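PDB 7C8Z: salicylate 5-hydroxylase, large oxygenase component from Ralstonia sp., which catalyses the 5-hydroxylation of salicylate to gentisate as the oxygenase component of a multicomponent enzyme, using a [2Fe-2S] cluster and a mononuclear iron. Local coordinates for residues R57-E60 and R61-A65; D127-P131 and Y132-N136; D240-H243 and P244-H248; T369-R372 and L373-N377; F384-A387 and D388-E391. One frame throughout, in Å; residues are numbered along the deposited sequence.

How the contacts relate
All five contacts are local turns of continuous chain, so they follow one another in series; none nests in or crosses another, and none closes more than its own turn. Contact 1 forms the end of helix 52-63. Contact 2 turns the hairpin of strands 128-130 and 135-137 round the Rieske cluster, its centre about 50 Å from that of contact 3 in the same chain. Contact 3 follows helix 232-238 and supplies two histidines to the mononuclear iron. Contact 4 ends helix 366-375, and N377 O probably accepts a hydrogen bond from F384 N of contact 5. There helix 387-402 begins and brings D389 to the iron, joining contacts 3 and 5 at one metal.

Contact 1 (R57-E60 and R61-A65); sequences RELE and RLFYA
R57-E60 and R61-A65 form the last turns of one helix, and the backbone bonds change in kind along them. R61 N donates to R57 O (2.9 Å) and L62 N to E58 O (2.8 Å), both alpha-helical steps. F63 N makes only weak bonds, to E58 O and L59 O, and Y64 N then reaches back five places to L59 O at 2.9 Å, weakly, in a wider pi-type turn. R57 and R61 run side by side in the same direction, the methylene CD of R57 lying over one face of the R61 guanidinium, 3.7 Å from its NH1. Flexible, partly aliphatic arginines suit this: their stems pack while their ends find separate partners, for R61 the backbone of V439. L59 fills the inner side, with CB 3.6 Å from Y64 CE2 and CD2 4.1 Å from F63 CD1; its carbonyl O also lies over one face of the Y64 ring. Y64 OH bonds to the backbone of E90. Apolar L59, F63 and Y64 thus pack together while the charged ends are paired: R57 with E442, buried E58 with K232, and E60 with backbone N-H groups of F30 and V29 of a neighbouring subunit.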
# COMPACT_ATOMS: atom_id res chain seq x y z
N ARG A 57 12.52 17.88 -14.47
CA ARG A 57 12.78 18.83 -15.54
C ARG A 57 11.66 18.82 -16.57
O ARG A 57 11.32 19.86 -17.14
CB ARG A 57 14.12 18.52 -16.20
CG ARG A 57 14.60 19.63 -17.11
CD ARG A 57 15.77 19.19 -17.97
NE ARG A 57 16.82 18.58 -17.16
CZ ARG A 57 17.81 17.84 -17.64
NH1 ARG A 57 17.89 17.61 -18.95
NH2 ARG A 57 18.72 17.33 -16.82
N GLU A 58 11.07 17.64 -16.82
CA GLU A 58 9.92 17.55 -17.71
C GLU A 58 8.75 18.36 -17.16
O GLU A 58 8.06 19.05 -17.92
CB GLU A 58 9.51 16.09 -17.90
CG GLU A 58 10.46 15.28 -18.74
CD GLU A 58 10.08 13.82 -18.80
OE1 GLU A 58 9.64 13.28 -17.77
OE2 GLU A 58 10.22 13.22 -19.89
N LEU A 59 8.50 18.26 -15.86
CA LEU A 59 7.45 19.07 -15.26
C LEU A 59 7.74 20.56 -15.42
O LEU A 59 6.85 21.34 -15.77
CB LEU A 59 7.29 18.73 -13.78
CG LEU A 59 6.65 17.40 -13.37
CD1 LEU A 59 6.59 17.31 -11.85
CD2 LEU A 59 5.26 17.23 -13.99
N GLU A 60 9.00 20.96 -15.20
CA GLU A 60 9.35 22.38 -15.29
C GLU A 60 9.21 22.92 -16.71
O GLU A 60 8.72 24.04 -16.90
CB GLU A 60 10.77 22.60 -14.77
CG GLU A 60 10.98 22.26 -13.30
CD GLU A 60 10.75 23.45 -12.38
OE1 GLU A 60 9.83 24.25 -12.65
OE2 GLU A 60 11.49 23.59 -11.39
N ARG A 61 9.63 22.14 -17.71
CA ARG A 61 9.80 22.66 -19.06
C ARG A 61 8.73 22.24 -20.06
O ARG A 61 8.63 22.87 -21.12
CB ARG A 61 11.17 22.23 -19.61
CG ARG A 61 12.34 22.78 -18.81
CD ARG A 61 13.66 22.51 -19.51
NE ARG A 61 14.80 23.01 -18.75
CZ ARG A 61 16.07 22.82 -19.10
NH1 ARG A 61 16.36 22.13 -20.19
NH2 ARG A 61 17.04 23.31 -18.35
N LEU A 62 7.93 21.22 -19.76
CA LEU A 62 6.86 20.79 -20.66
C LEU A 62 5.47 21.02 -20.09
O LEU A 62 4.53 21.19 -20.87
CB LEU A 62 7.02 19.30 -21.00
CG LEU A 62 8.18 18.90 -21.92
CD1 LEU A 62 8.40 19.92 -23.02
CD2 LEU A 62 9.46 18.69 -21.14
N PHE A 63 5.32 21.04 -18.77
CA PHE A 63 4.03 21.22 -18.13
C PHE A 63 3.84 22.58 -17.48
O PHE A 63 2.72 23.09 -17.45
CB PHE A 63 3.81 20.14 -17.06
CG PHE A 63 3.58 18.77 -17.63
CD1 PHE A 63 4.64 17.97 -18.00
CD2 PHE A 63 2.29 18.29 -17.79
CE1 PHE A 63 4.43 16.71 -18.53
CE2 PHE A 63 2.07 17.03 -18.31
CZ PHE A 63 3.14 16.24 -18.68
N TYR A 64 4.91 23.18 -16.96
CA TYR A 64 4.81 24.43 -16.22
C TYR A 64 5.29 25.63 -17.01
O TYR A 64 5.30 26.74 -16.47
CB TYR A 64 5.59 24.33 -14.91
CG TYR A 64 5.16 23.19 -14.01
CD1 TYR A 64 3.86 22.69 -14.05
CD2 TYR A 64 6.05 22.62 -13.11
CE1 TYR A 64 3.47 21.65 -13.23
CE2 TYR A 64 5.66 21.58 -12.28
CZ TYR A 64 4.37 21.10 -12.34
OH TYR A 64 3.98 20.06 -11.52
N ALA A 65 5.70 25.45 -18.27
CA ALA A 65 6.24 26.56 -19.04
C ALA A 65 6.10 26.26 -20.53
O ALA A 65 6.27 25.12 -20.96
CB ALA A 65 7.71 26.81 -18.69

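Contact 2 (D127-P131 and Y132-N136). With FES (Fe2/s2 (inorganic) cluster), chain I.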
# COMPACT_ATOMS: atom_id res chain seq x y z
N ASP A 127 -17.12 32.07 -4.03
CA ASP A 127 -15.74 32.50 -3.87
C ASP A 127 -14.94 31.30 -3.37
O ASP A 127 -15.51 30.31 -2.91
CB ASP A 127 -15.63 33.65 -2.86
CG ASP A 127 -16.48 33.41 -1.61
OD1 ASP A 127 -16.51 32.26 -1.12
OD2 ASP A 127 -17.10 34.37 -1.12
N PHE A 128 -13.63 31.36 -3.54
CA PHE A 128 -12.79 30.34 -2.94
C PHE A 128 -12.45 30.78 -1.53
O PHE A 128 -12.41 31.97 -1.23
CB PHE A 128 -11.52 30.12 -3.77
CG PHE A 128 -11.80 29.66 -5.18
CD1 PHE A 128 -12.56 28.53 -5.42
CD2 PHE A 128 -11.33 30.39 -6.26
CE1 PHE A 128 -12.83 28.11 -6.71
CE2 PHE A 128 -11.60 29.99 -7.55
CZ PHE A 128 -12.35 28.84 -7.78
N PHE A 129 -12.27 29.81 -0.63
CA PHE A 129 -11.91 30.18 0.72
C PHE A 129 -11.16 29.04 1.39
O PHE A 129 -11.48 27.86 1.19
CB PHE A 129 -13.13 30.59 1.56
CG PHE A 129 -13.78 29.45 2.29
CD1 PHE A 129 -14.65 28.60 1.63
CD2 PHE A 129 -13.55 29.24 3.64
CE1 PHE A 129 -15.26 27.55 2.29
CE2 PHE A 129 -14.15 28.20 4.31
CZ PHE A 129 -15.01 27.35 3.63
N CYS A 130 -10.15 29.39 2.14
CA CYS A 130 -9.42 28.40 2.90
C CYS A 130 -9.81 28.47 4.36
O CYS A 130 -9.70 29.55 4.98
CB CYS A 130 -7.92 28.59 2.76
SG CYS A 130 -6.98 27.21 3.42
N PRO A 131 -10.22 27.33 4.93
CA PRO A 131 -10.79 27.33 6.29
C PRO A 131 -9.76 27.23 7.40
O PRO A 131 -10.15 27.34 8.57
CB PRO A 131 -11.67 26.08 6.27
CG PRO A 131 -10.97 25.15 5.34
CD PRO A 131 -10.33 26.02 4.28
N TYR A 132 -8.48 27.01 7.09
CA TYR A 132 -7.48 27.01 8.15
C TYR A 132 -7.51 28.32 8.93
O TYR A 132 -7.59 28.32 10.16
CB TYR A 132 -6.09 26.75 7.56
CG TYR A 132 -5.07 26.22 8.55
CD1 TYR A 132 -5.39 26.08 9.90
CD2 TYR A 132 -3.80 25.85 8.14
CE1 TYR A 132 -4.47 25.60 10.81
CE2 TYR A 132 -2.86 25.37 9.04
CZ TYR A 132 -3.20 25.24 10.38
OH TYR A 132 -2.27 24.76 11.28
N HIS A 133 -7.48 29.45 8.21
CA HIS A 133 -7.67 30.76 8.83
C HIS A 133 -8.68 31.59 8.04
O HIS A 133 -8.75 32.81 8.22
CB HIS A 133 -6.33 31.48 8.97
CG HIS A 133 -5.29 30.67 9.68
ND1 HIS A 133 -4.63 29.61 9.09
CD2 HIS A 133 -4.82 30.73 10.95
CE1 HIS A 133 -3.79 29.07 9.95
NE2 HIS A 133 -3.88 29.74 11.09
N GLN A 134 -9.45 30.93 7.17
CA GLN A 134 -10.61 31.52 6.50
C GLN A 134 -10.23 32.71 5.62
O GLN A 134 -10.87 33.77 5.66
CB GLN A 134 -11.68 31.92 7.52
CG GLN A 134 -12.16 30.77 8.38
CD GLN A 134 -13.17 29.90 7.66
OE1 GLN A 134 -13.63 30.23 6.57
NE2 GLN A 134 -13.51 28.77 8.28
N TRP A 135 -9.21 32.52 4.80
CA TRP A 135 -8.88 33.54 3.80
C TRP A 135 -9.84 33.40 2.63
O TRP A 135 -10.11 32.28 2.17
CB TRP A 135 -7.43 33.40 3.32
CG TRP A 135 -6.43 34.06 4.22
CD1 TRP A 135 -6.56 34.32 5.55
CD2 TRP A 135 -5.13 34.55 3.85
NE1 TRP A 135 -5.43 34.94 6.03
CE2 TRP A 135 -4.54 35.09 5.01
CE3 TRP A 135 -4.41 34.58 2.65
CZ2 TRP A 135 -3.26 35.65 5.01
CZ3 TRP A 135 -3.14 35.14 2.65
CH2 TRP A 135 -2.58 35.67 3.83
N ASN A 136 -10.38 34.52 2.16
CA ASN A 136 -11.39 34.53 1.11
C ASN A 136 -10.82 35.13 -0.17
O ASN A 136 -10.22 36.21 -0.14
CB ASN A 136 -12.62 35.33 1.57
CG ASN A 136 -13.78 35.24 0.59
OD1 ASN A 136 -13.70 35.70 -0.55
ND2 ASN A 136 -14.88 34.63 1.04
FE1 FES I . -4.09 29.93 6.66
FE2 FES I . -5.41 29.38 3.94
S1 FES I . -5.87 30.68 5.63
S2 FES I . -3.65 28.62 4.97
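W135 O takes the N-H of C130 at 2.9 Å, and the CA of F129 comes up to the same oxygen at 3.1 Å in a CA-H...O contact. C130 and W135 form an antiparallel hydrogen-bonded pair, F129 and N136 the adjoining non-hydrogen-bonded pair. Beyond it, N136 ND2 donates almost straight (169°) to D127 OD2 at 3.1 Å. The carboxylate and amide stand nearly at right angles, and the donor comes from above the carboxylate plane. This hairpin is one of the two cluster-binding loops of a Rieske domain, with the C-X2-H spacing of the family: H133 ND1 binds iron FE1 at 2.5 Å, and C130 SG lies 2.7 Å from iron FE2, consistent with its expected role as a ligand. C110 and H112 come from the other loop. Cysteine and histidine suit the two irons, since a thiolate sulfur and an imidazole nitrogen are both good ligands for iron, and W135 lays an indole face against sulfide S1, with CD1 at 3.7 Å. Away from the cluster, the Q134 amide runs alongside the F129 ring, the planes 15° apart, and OE1 meets the ring edge 3.1 Å from CE2. The bend at chi2 of Q134 folds the amide back to that edge. H133 NE2 bonds to D240 of a neighbouring subunit, Y132 OH to N237 and Q134 NE2 to L246 O of the same neighbour.

Contact 3 (D240-H243 and P244-H248); sequences DPYH and PGLLH. With FE (Fe (III) ion), chain J.
The mononuclear iron site, a facial triad of two histidines and one carboxylate characteristic of ring-hydroxylating oxygenases, takes both its histidines from this turn. H243 and H248 each present NE2 to the iron, at 2.3 and 2.2 Å, with a water at 2.2 Å; D389 completes the protein ligands. The two imidazoles meet obliquely, their planes 77° apart, so each can point its nitrogen at the metal without stacking on the other. Imidazole suits the place because it has a second nitrogen with which to fix its rotation: H243 ND1 donates to D240 O at 3.0 Å, approaching from above the carbonyl plane. P244 covers one face of the same ring, its CD 3.4 Å from the ring centroid in a CH-pi contact, and from another direction L247 CD2 comes within 3.5 Å of H243 CD2. In L247, CG anti to the backbone N (chi1 171°) directs the side chain to the ring, and chi2 then turns CD2 onto it. Proline serves a second purpose at the start of the short helix, where a first-turn residue needs no N-H. H243 O is gripped twice, by L247 N at 2.7 Å nearly along the C=O axis, and by L246 N at 2.8 Å from above the carbonyl plane. The D240 carboxylate makes a salt bridge with R113 of a neighbouring subunit, bringing that subunit's Rieske domain close to this iron. Within the chain, the turn follows helix 232-238 and leads into helix 244-247, whose L247 packs on D388, D389 and V392 of helix 387-402.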
# COMPACT_ATOMS: atom_id res chain seq x y z
N ASP A 240 1.81 6.13 -32.13
CA ASP A 240 2.23 4.84 -32.66
C ASP A 240 1.16 4.35 -33.64
O ASP A 240 0.11 3.85 -33.22
CB ASP A 240 2.40 3.84 -31.52
CG ASP A 240 3.09 2.55 -31.94
OD1 ASP A 240 3.10 2.23 -33.15
OD2 ASP A 240 3.61 1.85 -31.05
N PRO A 241 1.39 4.45 -34.94
CA PRO A 241 0.31 4.21 -35.91
C PRO A 241 0.14 2.76 -36.34
O PRO A 241 -0.93 2.39 -36.82
CB PRO A 241 0.70 5.09 -37.10
CG PRO A 241 2.14 5.53 -36.86
CD PRO A 241 2.64 4.86 -35.61
N TYR A 242 1.18 1.93 -36.21
CA TYR A 242 1.12 0.57 -36.74
C TYR A 242 0.98 -0.50 -35.67
O TYR A 242 0.88 -1.68 -36.01
CB TYR A 242 2.34 0.30 -37.62
CG TYR A 242 3.59 -0.16 -36.92
CD1 TYR A 242 4.25 0.66 -36.01
CD2 TYR A 242 4.14 -1.40 -37.21
CE1 TYR A 242 5.42 0.23 -35.39
CE2 TYR A 242 5.30 -1.84 -36.59
CZ TYR A 242 5.93 -1.02 -35.69
OH TYR A 242 7.09 -1.47 -35.08
N HIS A 243 1.00 -0.13 -34.40
CA HIS A 243 0.65 -1.06 -33.33
C HIS A 243 -0.82 -1.47 -33.29
O HIS A 243 -1.11 -2.64 -33.01
CB HIS A 243 1.08 -0.48 -31.97
CG HIS A 243 -0.00 0.25 -31.25
ND1 HIS A 243 -0.10 1.63 -31.26
CD2 HIS A 243 -1.03 -0.19 -30.48
CE1 HIS A 243 -1.15 2.00 -30.55
NE2 HIS A 243 -1.73 0.92 -30.06
N PRO A 244 -1.79 -0.58 -33.58
CA PRO A 244 -3.20 -0.98 -33.40
C PRO A 244 -3.62 -2.20 -34.20
O PRO A 244 -4.37 -3.04 -33.69
CB PRO A 244 -3.98 0.27 -33.84
CG PRO A 244 -3.04 1.39 -33.63
CD PRO A 244 -1.71 0.83 -34.01
N GLY A 245 -3.14 -2.34 -35.43
CA GLY A 245 -3.47 -3.52 -36.21
C GLY A 245 -2.76 -4.78 -35.77
O GLY A 245 -3.06 -5.85 -36.30
N LEU A 246 -1.83 -4.67 -34.82
CA LEU A 246 -1.07 -5.81 -34.33
C LEU A 246 -1.30 -6.10 -32.85
O LEU A 246 -1.19 -7.26 -32.45
CB LEU A 246 0.43 -5.59 -34.57
CG LEU A 246 0.87 -5.30 -36.01
CD1 LEU A 246 2.35 -4.94 -36.06
CD2 LEU A 246 0.57 -6.49 -36.91
N LEU A 247 -1.60 -5.08 -32.05
CA LEU A 247 -1.83 -5.27 -30.62
C LEU A 247 -3.30 -5.55 -30.33
O LEU A 247 -3.62 -6.56 -29.70
CB LEU A 247 -1.34 -4.03 -29.85
CG LEU A 247 -1.69 -3.94 -28.36
CD1 LEU A 247 -0.72 -4.78 -27.56
CD2 LEU A 247 -1.65 -2.49 -27.89
N HIS A 248 -4.19 -4.66 -30.78
CA HIS A 248 -5.63 -4.82 -30.57
C HIS A 248 -6.18 -5.79 -31.60
O HIS A 248 -6.48 -5.41 -32.74
CB HIS A 248 -6.35 -3.47 -30.68
CG HIS A 248 -5.72 -2.39 -29.86
ND1 HIS A 248 -5.29 -2.58 -28.56
CD2 HIS A 248 -5.46 -1.09 -30.15
CE1 HIS A 248 -4.79 -1.45 -28.10
NE2 HIS A 248 -4.88 -0.53 -29.04
FE FE J . -3.63 1.27 -28.82
O HOH W 1 -5.44 1.77 -30.06

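Contact 4 (T369-R372 and L373-N377)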
# COMPACT_ATOMS: atom_id res chain seq x y z
N THR A 369 -27.08 9.29 -28.56
CA THR A 369 -26.50 9.16 -27.23
C THR A 369 -26.28 7.70 -26.86
O THR A 369 -25.19 7.32 -26.41
CB THR A 369 -27.39 9.85 -26.19
OG1 THR A 369 -27.46 11.25 -26.46
CG2 THR A 369 -26.81 9.62 -24.79
N GLN A 370 -27.31 6.84 -27.07
CA GLN A 370 -27.10 5.46 -26.64
C GLN A 370 -26.02 4.81 -27.51
O GLN A 370 -25.26 3.95 -27.04
CB GLN A 370 -28.37 4.61 -26.72
CG GLN A 370 -29.36 5.07 -25.67
CD GLN A 370 -30.78 4.50 -25.74
OE1 GLN A 370 -31.60 4.75 -26.69
NE2 GLN A 370 -31.18 4.10 -24.48
N ARG A 371 -25.96 5.19 -28.79
CA ARG A 371 -24.94 4.67 -29.69
C ARG A 371 -23.54 4.97 -29.18
O ARG A 371 -22.68 4.08 -29.12
CB ARG A 371 -25.13 5.27 -31.09
CG ARG A 371 -23.95 5.04 -32.04
CD ARG A 371 -24.40 4.76 -33.48
NE ARG A 371 -25.52 5.61 -33.86
CZ ARG A 371 -26.67 5.16 -34.36
NH1 ARG A 371 -26.85 3.87 -34.55
NH2 ARG A 371 -27.63 6.02 -34.66
N ARG A 372 -23.28 6.23 -28.82
CA ARG A 372 -21.97 6.57 -28.27
C ARG A 372 -21.71 5.77 -27.00
O ARG A 372 -20.61 5.25 -26.80
CB ARG A 372 -21.86 8.07 -28.00
CG ARG A 372 -22.26 8.97 -29.16
CD ARG A 372 -21.60 10.34 -29.04
NE ARG A 372 -22.16 11.30 -29.99
CZ ARG A 372 -21.75 11.43 -31.25
NH1 ARG A 372 -20.77 10.67 -31.72
NH2 ARG A 372 -22.32 12.33 -32.04
N LEU A 373 -22.73 5.65 -26.14
CA LEU A 373 -22.53 4.95 -24.87
C LEU A 373 -22.16 3.49 -25.10
O LEU A 373 -21.23 2.97 -24.47
CB LEU A 373 -23.79 5.06 -24.01
CG LEU A 373 -24.02 6.43 -23.35
CD1 LEU A 373 -25.32 6.41 -22.58
CD2 LEU A 373 -22.85 6.82 -22.46
N ILE A 374 -22.88 2.82 -26.00
CA ILE A 374 -22.62 1.40 -26.23
C ILE A 374 -21.27 1.22 -26.92
O ILE A 374 -20.54 0.27 -26.62
CB ILE A 374 -23.77 0.77 -27.04
CG1 ILE A 374 -25.07 0.80 -26.22
CG2 ILE A 374 -23.43 -0.66 -27.44
CD1 ILE A 374 -26.15 -0.16 -26.71
N GLN A 375 -20.91 2.13 -27.82
CA GLN A 375 -19.61 1.99 -28.47
C GLN A 375 -18.45 2.31 -27.53
O GLN A 375 -17.32 1.88 -27.79
CB GLN A 375 -19.54 2.88 -29.71
CG GLN A 375 -20.38 2.37 -30.87
CD GLN A 375 -20.27 3.26 -32.08
OE1 GLN A 375 -21.23 3.41 -32.85
NE2 GLN A 375 -19.11 3.86 -32.27
N ALA A 376 -18.71 3.01 -26.42
CA ALA A 376 -17.67 3.22 -25.41
C ALA A 376 -17.18 1.92 -24.77
O ALA A 376 -16.16 1.94 -24.07
CB ALA A 376 -18.17 4.17 -24.33
N ASN A 377 -17.86 0.79 -24.98
CA ASN A 377 -17.39 -0.48 -24.45
C ASN A 377 -16.07 -0.93 -25.06
O ASN A 377 -15.45 -1.87 -24.53
CB ASN A 377 -18.46 -1.56 -24.65
CG ASN A 377 -19.50 -1.57 -23.54
OD1 ASN A 377 -19.27 -1.03 -22.45
ND2 ASN A 377 -20.65 -2.19 -23.80
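T369, Q370, R371 and R372 each offer their O to the N-H four residues ahead: L373 N to T369 O at 3.0 Å, I374 N to Q370 O at 2.8 Å, Q375 N to R371 O at 2.9 Å and A376 N to R372 O at 3.0 Å. The first three are about equally straight; the last bends to 135°, where the helix gives way to a 3-10 turn in which N377 N reaches only to I374 O. Apolar contact is slight: the T369 methyl CG2 lies 4.2 Å from L373 CD1, the two side chains running the same way. R371 and Q375 also lie alongside, the arginine's methylenes against the glutamine. The charged ends pair along the helix and beyond it: R371 with E367 of the same helix and with D309, the buried R372 with D364, E313 and the carbonyl of N337. Threonine suits its place through two branches, the methyl packing while OG1 bonds to N365 O, just ahead of the helix. This is the end of a helix passing into a 3-10 turn in the catalytic domain, laid on strand 217-227 through T369, R372 and L373, with L373 and A376 also meeting the chain of another protein.

Contact 5 (F384-A387 and D388-E391). With FE (Fe (III) ion), chain J.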
# COMPACT_ATOMS: atom_id res chain seq x y z
N PHE A 384 -12.56 -3.20 -24.96
CA PHE A 384 -12.02 -4.27 -25.78
C PHE A 384 -10.70 -3.87 -26.43
O PHE A 384 -9.86 -4.73 -26.71
CB PHE A 384 -13.03 -4.67 -26.86
CG PHE A 384 -14.20 -5.45 -26.33
CD1 PHE A 384 -14.03 -6.73 -25.85
CD2 PHE A 384 -15.47 -4.90 -26.32
CE1 PHE A 384 -15.10 -7.46 -25.36
CE2 PHE A 384 -16.55 -5.62 -25.84
CZ PHE A 384 -16.37 -6.90 -25.36
N VAL A 385 -10.49 -2.58 -26.65
CA VAL A 385 -9.29 -2.08 -27.31
C VAL A 385 -8.35 -1.39 -26.33
O VAL A 385 -7.13 -1.54 -26.44
CB VAL A 385 -9.68 -1.13 -28.47
CG1 VAL A 385 -8.51 -0.24 -28.88
CG2 VAL A 385 -10.21 -1.93 -29.66
N SER A 386 -8.88 -0.67 -25.35
CA SER A 386 -8.05 0.27 -24.61
C SER A 386 -7.28 -0.35 -23.45
O SER A 386 -6.24 0.19 -23.05
CB SER A 386 -8.92 1.42 -24.09
OG SER A 386 -9.28 2.29 -25.15
N ALA A 387 -7.75 -1.47 -22.88
CA ALA A 387 -7.04 -2.07 -21.75
C ALA A 387 -5.63 -2.52 -22.14
O ALA A 387 -4.68 -2.37 -21.35
CB ALA A 387 -7.84 -3.24 -21.19
N ASP A 388 -5.48 -3.06 -23.35
CA ASP A 388 -4.16 -3.45 -23.86
C ASP A 388 -3.16 -2.31 -23.75
O ASP A 388 -1.98 -2.53 -23.47
CB ASP A 388 -4.28 -3.92 -25.31
CG ASP A 388 -5.19 -5.12 -25.47
OD1 ASP A 388 -5.22 -5.97 -24.55
OD2 ASP A 388 -5.86 -5.23 -26.52
N ASP A 389 -3.61 -1.07 -23.97
CA ASP A 389 -2.70 0.07 -23.99
C ASP A 389 -2.06 0.27 -22.63
O ASP A 389 -0.83 0.35 -22.51
CB ASP A 389 -3.44 1.32 -24.44
CG ASP A 389 -3.90 1.24 -25.88
OD1 ASP A 389 -3.10 0.80 -26.74
OD2 ASP A 389 -5.07 1.59 -26.15
N GLY A 390 -2.88 0.38 -21.58
CA GLY A 390 -2.34 0.48 -20.24
C GLY A 390 -1.46 -0.70 -19.88
O GLY A 390 -0.41 -0.54 -19.24
N GLU A 391 -1.86 -1.91 -20.29
CA GLU A 391 -1.05 -3.08 -19.97
C GLU A 391 0.35 -2.97 -20.57
O GLU A 391 1.35 -3.11 -19.86
CB GLU A 391 -1.75 -4.36 -20.45
CG GLU A 391 -3.15 -4.60 -19.87
CD GLU A 391 -3.16 -5.07 -18.42
OE1 GLU A 391 -2.31 -4.62 -17.62
OE2 GLU A 391 -4.02 -5.90 -18.09
FE FE J . -3.63 1.27 -28.82
O HOH W 1 -5.44 1.77 -30.06
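F384 and V385 come up to D388 from the loop before the helix, by their carbonyl oxygens rather than their side chains: V385 O lies 3.9 Å from D388 OD2. The F384 ring faces elsewhere and stacks on W250, a flat partner for a flat hydrophobic group. V385 sets its branched side chain against H248, one of the iron ligands. S386 makes the first turn of backbone bonding, its O accepting from D389 N at 3.1 Å, a step of three residues. Here the loop becomes helix 387-402, which delivers the carboxylate of the facial triad of two histidines and one carboxylate, the mononuclear iron motif of ring-hydroxylating oxygenases. D389 OD1 binds the iron at 2.2 Å while OD2 stays at 3.1 Å, so the carboxylate is monodentate; H243, H248 and a water, its oxygen 2.2 Å from the iron, complete the ligands modelled. With CG anti to its carbonyl carbon (chi1 -66°), the short aspartate reaches the metal from the first turn. D388 beside it has a second-shell place: its OD2 accepts a weak hydrogen bond from H248 ND1, which may help set the rotation of that imidazole. A387, small enough to sit buried at the helix start, follows S386 and receives E391 N on its O at 3.0 Å, a fuller alpha-helical bond (163°). E391 CG, anti to its carbonyl carbon, lies beside A387 O; the bend at chi2 turns the carboxylate, whose OE2 makes a weak hydrogen bond to the backbone of another protein's chain.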